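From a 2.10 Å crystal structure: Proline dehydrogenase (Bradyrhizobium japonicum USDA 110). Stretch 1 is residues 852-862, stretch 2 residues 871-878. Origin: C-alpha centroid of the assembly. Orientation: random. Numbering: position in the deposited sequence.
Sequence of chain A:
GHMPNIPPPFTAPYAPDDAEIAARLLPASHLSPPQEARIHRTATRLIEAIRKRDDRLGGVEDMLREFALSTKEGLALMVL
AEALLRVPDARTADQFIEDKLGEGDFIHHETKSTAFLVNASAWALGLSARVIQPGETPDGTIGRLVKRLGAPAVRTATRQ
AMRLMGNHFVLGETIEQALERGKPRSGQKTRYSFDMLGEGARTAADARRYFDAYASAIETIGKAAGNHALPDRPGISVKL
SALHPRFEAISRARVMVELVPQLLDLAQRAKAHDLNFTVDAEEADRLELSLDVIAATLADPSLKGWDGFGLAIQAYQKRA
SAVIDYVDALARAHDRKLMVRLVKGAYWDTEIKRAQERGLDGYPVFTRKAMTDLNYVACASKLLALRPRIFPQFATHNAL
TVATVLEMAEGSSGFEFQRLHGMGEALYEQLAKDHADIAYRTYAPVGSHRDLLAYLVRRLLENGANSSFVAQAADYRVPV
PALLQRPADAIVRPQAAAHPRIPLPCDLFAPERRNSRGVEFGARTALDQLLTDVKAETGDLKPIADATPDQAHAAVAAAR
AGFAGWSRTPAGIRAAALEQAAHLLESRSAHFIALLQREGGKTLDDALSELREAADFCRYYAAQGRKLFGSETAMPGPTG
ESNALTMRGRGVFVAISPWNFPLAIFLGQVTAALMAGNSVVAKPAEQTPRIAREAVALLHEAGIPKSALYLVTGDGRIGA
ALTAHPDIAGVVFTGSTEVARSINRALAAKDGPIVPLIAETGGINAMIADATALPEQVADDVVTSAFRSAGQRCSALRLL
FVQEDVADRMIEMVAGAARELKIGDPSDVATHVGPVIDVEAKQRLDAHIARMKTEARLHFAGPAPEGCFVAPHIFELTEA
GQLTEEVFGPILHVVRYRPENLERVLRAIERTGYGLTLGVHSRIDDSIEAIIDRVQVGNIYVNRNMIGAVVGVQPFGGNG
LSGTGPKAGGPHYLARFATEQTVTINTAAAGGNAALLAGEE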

# COMPACT_ATOMS: atom_id res chain seq x y z
N MET A 852 -1.58 -37.50 55.84
CA MET A 852 -0.60 -36.42 55.83
C MET A 852 -0.30 -35.93 57.24
O MET A 852 0.83 -35.58 57.55
CB MET A 852 -1.07 -35.26 54.95
CG MET A 852 -0.87 -35.46 53.45
SD MET A 852 0.85 -35.67 52.92
CE MET A 852 0.95 -37.46 52.89
N LYS A 853 -1.32 -35.91 58.10
CA LYS A 853 -1.10 -35.52 59.49
C LYS A 853 -0.06 -36.40 60.20
O LYS A 853 0.64 -35.92 61.09
CB LYS A 853 -2.41 -35.53 60.28
CG LYS A 853 -3.36 -34.40 59.93
CD LYS A 853 -4.47 -34.32 60.96
CE LYS A 853 -5.59 -33.42 60.48
NZ LYS A 853 -6.83 -33.67 61.25
N THR A 854 0.02 -37.67 59.82
CA THR A 854 0.99 -38.57 60.45
C THR A 854 2.32 -38.65 59.70
O THR A 854 3.27 -39.26 60.19
CB THR A 854 0.46 -40.02 60.60
OG1 THR A 854 0.32 -40.61 59.30
CG2 THR A 854 -0.87 -40.06 61.33
N GLU A 855 2.37 -38.05 58.51
CA GLU A 855 3.57 -38.10 57.66
C GLU A 855 4.29 -36.77 57.45
O GLU A 855 5.45 -36.76 57.06
CB GLU A 855 3.24 -38.68 56.28
CG GLU A 855 3.69 -40.11 56.09
CD GLU A 855 2.54 -41.08 56.14
OE1 GLU A 855 2.36 -41.74 57.18
OE2 GLU A 855 1.81 -41.18 55.13
N ALA A 856 3.60 -35.66 57.68
CA ALA A 856 4.17 -34.35 57.36
C ALA A 856 3.70 -33.26 58.33
O ALA A 856 2.70 -33.43 59.02
CB ALA A 856 3.82 -33.99 55.93
N ARG A 857 4.43 -32.15 58.37
CA ARG A 857 4.08 -31.06 59.28
C ARG A 857 2.76 -30.42 58.88
O ARG A 857 2.54 -30.11 57.72
CB ARG A 857 5.17 -29.98 59.32
CG ARG A 857 5.01 -29.03 60.53
CD ARG A 857 5.86 -27.75 60.47
NE ARG A 857 7.19 -27.95 59.90
CZ ARG A 857 8.20 -27.09 60.03
NH1 ARG A 857 9.37 -27.35 59.47
NH2 ARG A 857 8.03 -25.97 60.73
N LEU A 858 1.87 -30.25 59.85
CA LEU A 858 0.63 -29.53 59.61
C LEU A 858 0.83 -28.04 59.88
O LEU A 858 1.09 -27.65 61.02
CB LEU A 858 -0.48 -30.07 60.50
CG LEU A 858 -1.81 -29.31 60.42
CD1 LEU A 858 -2.46 -29.49 59.05
CD2 LEU A 858 -2.74 -29.77 61.52
N HIS A 859 0.71 -27.21 58.85
CA HIS A 859 0.79 -25.77 59.06
C HIS A 859 -0.59 -25.18 59.29
O HIS A 859 -0.73 -24.18 59.99
CB HIS A 859 1.51 -25.07 57.89
CG HIS A 859 3.00 -25.21 57.92
ND1 HIS A 859 3.79 -24.52 58.81
CD2 HIS A 859 3.84 -25.96 57.17
CE1 HIS A 859 5.06 -24.84 58.61
NE2 HIS A 859 5.11 -25.71 57.62
N PHE A 860 -1.62 -25.79 58.71
CA PHE A 860 -2.97 -25.27 58.86
C PHE A 860 -4.03 -26.31 58.54
O PHE A 860 -3.95 -27.00 57.52
CB PHE A 860 -3.18 -24.03 57.97
CG PHE A 860 -4.55 -23.42 58.09
CD1 PHE A 860 -5.49 -23.58 57.09
CD2 PHE A 860 -4.91 -22.72 59.23
CE1 PHE A 860 -6.75 -23.02 57.20
CE2 PHE A 860 -6.17 -22.16 59.36
CZ PHE A 860 -7.09 -22.31 58.34
N ALA A 861 -5.02 -26.41 59.41
CA ALA A 861 -6.18 -27.24 59.18
C ALA A 861 -7.41 -26.40 59.52
O ALA A 861 -7.75 -26.25 60.69
CB ALA A 861 -6.13 -28.49 60.05
N GLY A 862 -8.05 -25.84 58.51
CA GLY A 862 -9.15 -24.93 58.72
C GLY A 862 -10.38 -25.59 59.32
O GLY A 862 -10.48 -26.82 59.33
N ALA A 871 -12.10 -28.07 54.48
CA ALA A 871 -11.42 -26.78 54.61
C ALA A 871 -10.01 -26.81 54.02
O ALA A 871 -9.43 -27.88 53.85
CB ALA A 871 -11.38 -26.35 56.09
N PRO A 872 -9.45 -25.63 53.72
CA PRO A 872 -8.06 -25.56 53.28
C PRO A 872 -7.11 -26.22 54.28
O PRO A 872 -7.26 -26.07 55.50
CB PRO A 872 -7.80 -24.05 53.19
CG PRO A 872 -9.15 -23.47 52.90
CD PRO A 872 -10.11 -24.31 53.70
N HIS A 873 -6.16 -26.98 53.76
CA HIS A 873 -5.15 -27.60 54.59
C HIS A 873 -3.79 -27.30 53.98
O HIS A 873 -3.65 -27.25 52.76
CB HIS A 873 -5.36 -29.12 54.65
CG HIS A 873 -6.40 -29.55 55.64
ND1 HIS A 873 -7.75 -29.40 55.42
CD2 HIS A 873 -6.28 -30.16 56.85
CE1 HIS A 873 -8.42 -29.88 56.45
NE2 HIS A 873 -7.56 -30.34 57.33
N ILE A 874 -2.80 -27.08 54.83
CA ILE A 874 -1.44 -26.90 54.35
C ILE A 874 -0.52 -27.86 55.08
O ILE A 874 -0.42 -27.83 56.31
CB ILE A 874 -0.94 -25.46 54.58
CG1 ILE A 874 -1.89 -24.46 53.91
CG2 ILE A 874 0.48 -25.32 54.05
CD1 ILE A 874 -1.72 -23.03 54.40
N PHE A 875 0.14 -28.72 54.32
CA PHE A 875 1.15 -29.62 54.87
C PHE A 875 2.49 -29.26 54.26
O PHE A 875 2.57 -28.86 53.10
CB PHE A 875 0.82 -31.08 54.55
CG PHE A 875 -0.43 -31.58 55.21
CD1 PHE A 875 -1.61 -31.65 54.49
CD2 PHE A 875 -0.42 -31.97 56.53
CE1 PHE A 875 -2.77 -32.10 55.10
CE2 PHE A 875 -1.57 -32.43 57.14
CZ PHE A 875 -2.74 -32.50 56.42
N GLU A 876 3.54 -29.42 55.06
CA GLU A 876 4.89 -29.29 54.54
C GLU A 876 5.53 -30.67 54.48
O GLU A 876 5.53 -31.41 55.47
CB GLU A 876 5.74 -28.33 55.39
CG GLU A 876 7.22 -28.32 55.00
CD GLU A 876 8.00 -27.19 55.65
OE1 GLU A 876 7.41 -26.38 56.39
OE2 GLU A 876 9.23 -27.12 55.42
N LEU A 877 6.06 -31.00 53.31
CA LEU A 877 6.72 -32.27 53.08
C LEU A 877 8.21 -32.09 53.28
O LEU A 877 8.75 -31.01 53.05
CB LEU A 877 6.48 -32.70 51.63
CG LEU A 877 5.23 -33.47 51.20
CD1 LEU A 877 4.06 -33.24 52.14
CD2 LEU A 877 4.88 -33.13 49.73
N THR A 878 8.88 -33.17 53.69
CA THR A 878 10.33 -33.20 53.72
C THR A 878 10.86 -33.19 52.29
O THR A 878 11.81 -32.47 51.97
CB THR A 878 10.85 -34.46 54.43
OG1 THR A 878 10.50 -34.41 55.81
CG2 THR A 878 12.36 -34.57 54.29
O HOH W 1 -8.66 -31.65 59.45
O HOH W 2 7.72 -34.97 56.25

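Phe875 is the apolar centre of the contact, with more of its surface covered by the opposing stretch than any other residue here. Its m rotamer (chi1 -66°) carries the ring against Met852, on the helix of stretch 1, where Met852 CB sits almost exactly over one ring face, 3.4 Å from the Phe875 ring centroid and 3.5 Å from Phe875 CZ, a CH-pi contact. Met852 SD then leads away from the ring and reaches Leu877 CD1 at 4.1 Å; a flexible, unbranched thioether chain can serve both neighbours in this way. Ala856 packs beside it: its CB is 3.9 Å from Leu877 CD1, 4.4 Å from Phe875 CB and only 3.1 Å from Glu876 O, so the small methyl fills a tight place. Leu858 points to the same face of the sheet as Phe875, its non-hydrogen-bonded partner, and its CD1 packs 3.6 Å from Phe875 CE2. Further along this face, Ala861 CA lies over the His873 ring, 4.0 Å from the His873 ring centroid, in a second CH-pi contact.

On the other face, Phe860 and Ile874 form an antiparallel pair, with Phe860 CB 4.0 Å from Ile874 CD1. The t rotamer of Phe860 sets its ring beside Pro872, where Phe860 CE1 approaches Pro872 CB at 4.3 Å. Ile874 is beta-branched, a shape well suited to a buried strand.

Backbone hydrogen bonds fix the register. Glu876 N donates to Arg857 O at 2.9 Å, while the return bond, Arg857 N to Glu876 O at 3.2 Å, is weak. Ile874 N donates to Phe860 O, also at 2.9 Å. Between these pairs the register shifts by one residue in a beta bulge: Ile874 O accepts from His859 N at 2.8 Å and, weakly, from Phe860 N at 3.4 Å, so one carbonyl serves two successive amides. The same carbonyls of stretch 1 draw in CA-H groups, with Phe875 CA 3.2 Å from Arg857 O and His873 CA 3.2 Å from Phe860 O. Gly862 N closes the ladder on Pro872 O at 3.1 Å; Gly862 O lies 3.4 Å from Ala871 CB, and an ideal CB on the glycine would crowd that same methyl.

At the polar edge, the extended t,t side chain of Glu876 brings OE1 to His859 NE2, which donates a 2.7 Å hydrogen bond with the oxygen near the plane of the imidazole. Arg857 NH1 adds a long salt bridge to Glu876 OE1 at 3.8 Å; the oxygen lies over a face of the guanidinium, so charge alone links the pair. Both carboxylate oxygens also have partners elsewhere in the structure, which suits a buried acid. His873 ND1 donates to Ala871 O at 2.8 Å within its own stretch, and His873 NE2 meets water 1 at 2.7 Å, which weakly accepts from Lys853 NZ at 3.3 Å. Water 2 likewise joins Glu855 O, 3.0 Å away, to Thr878 OG1 at 2.9 Å.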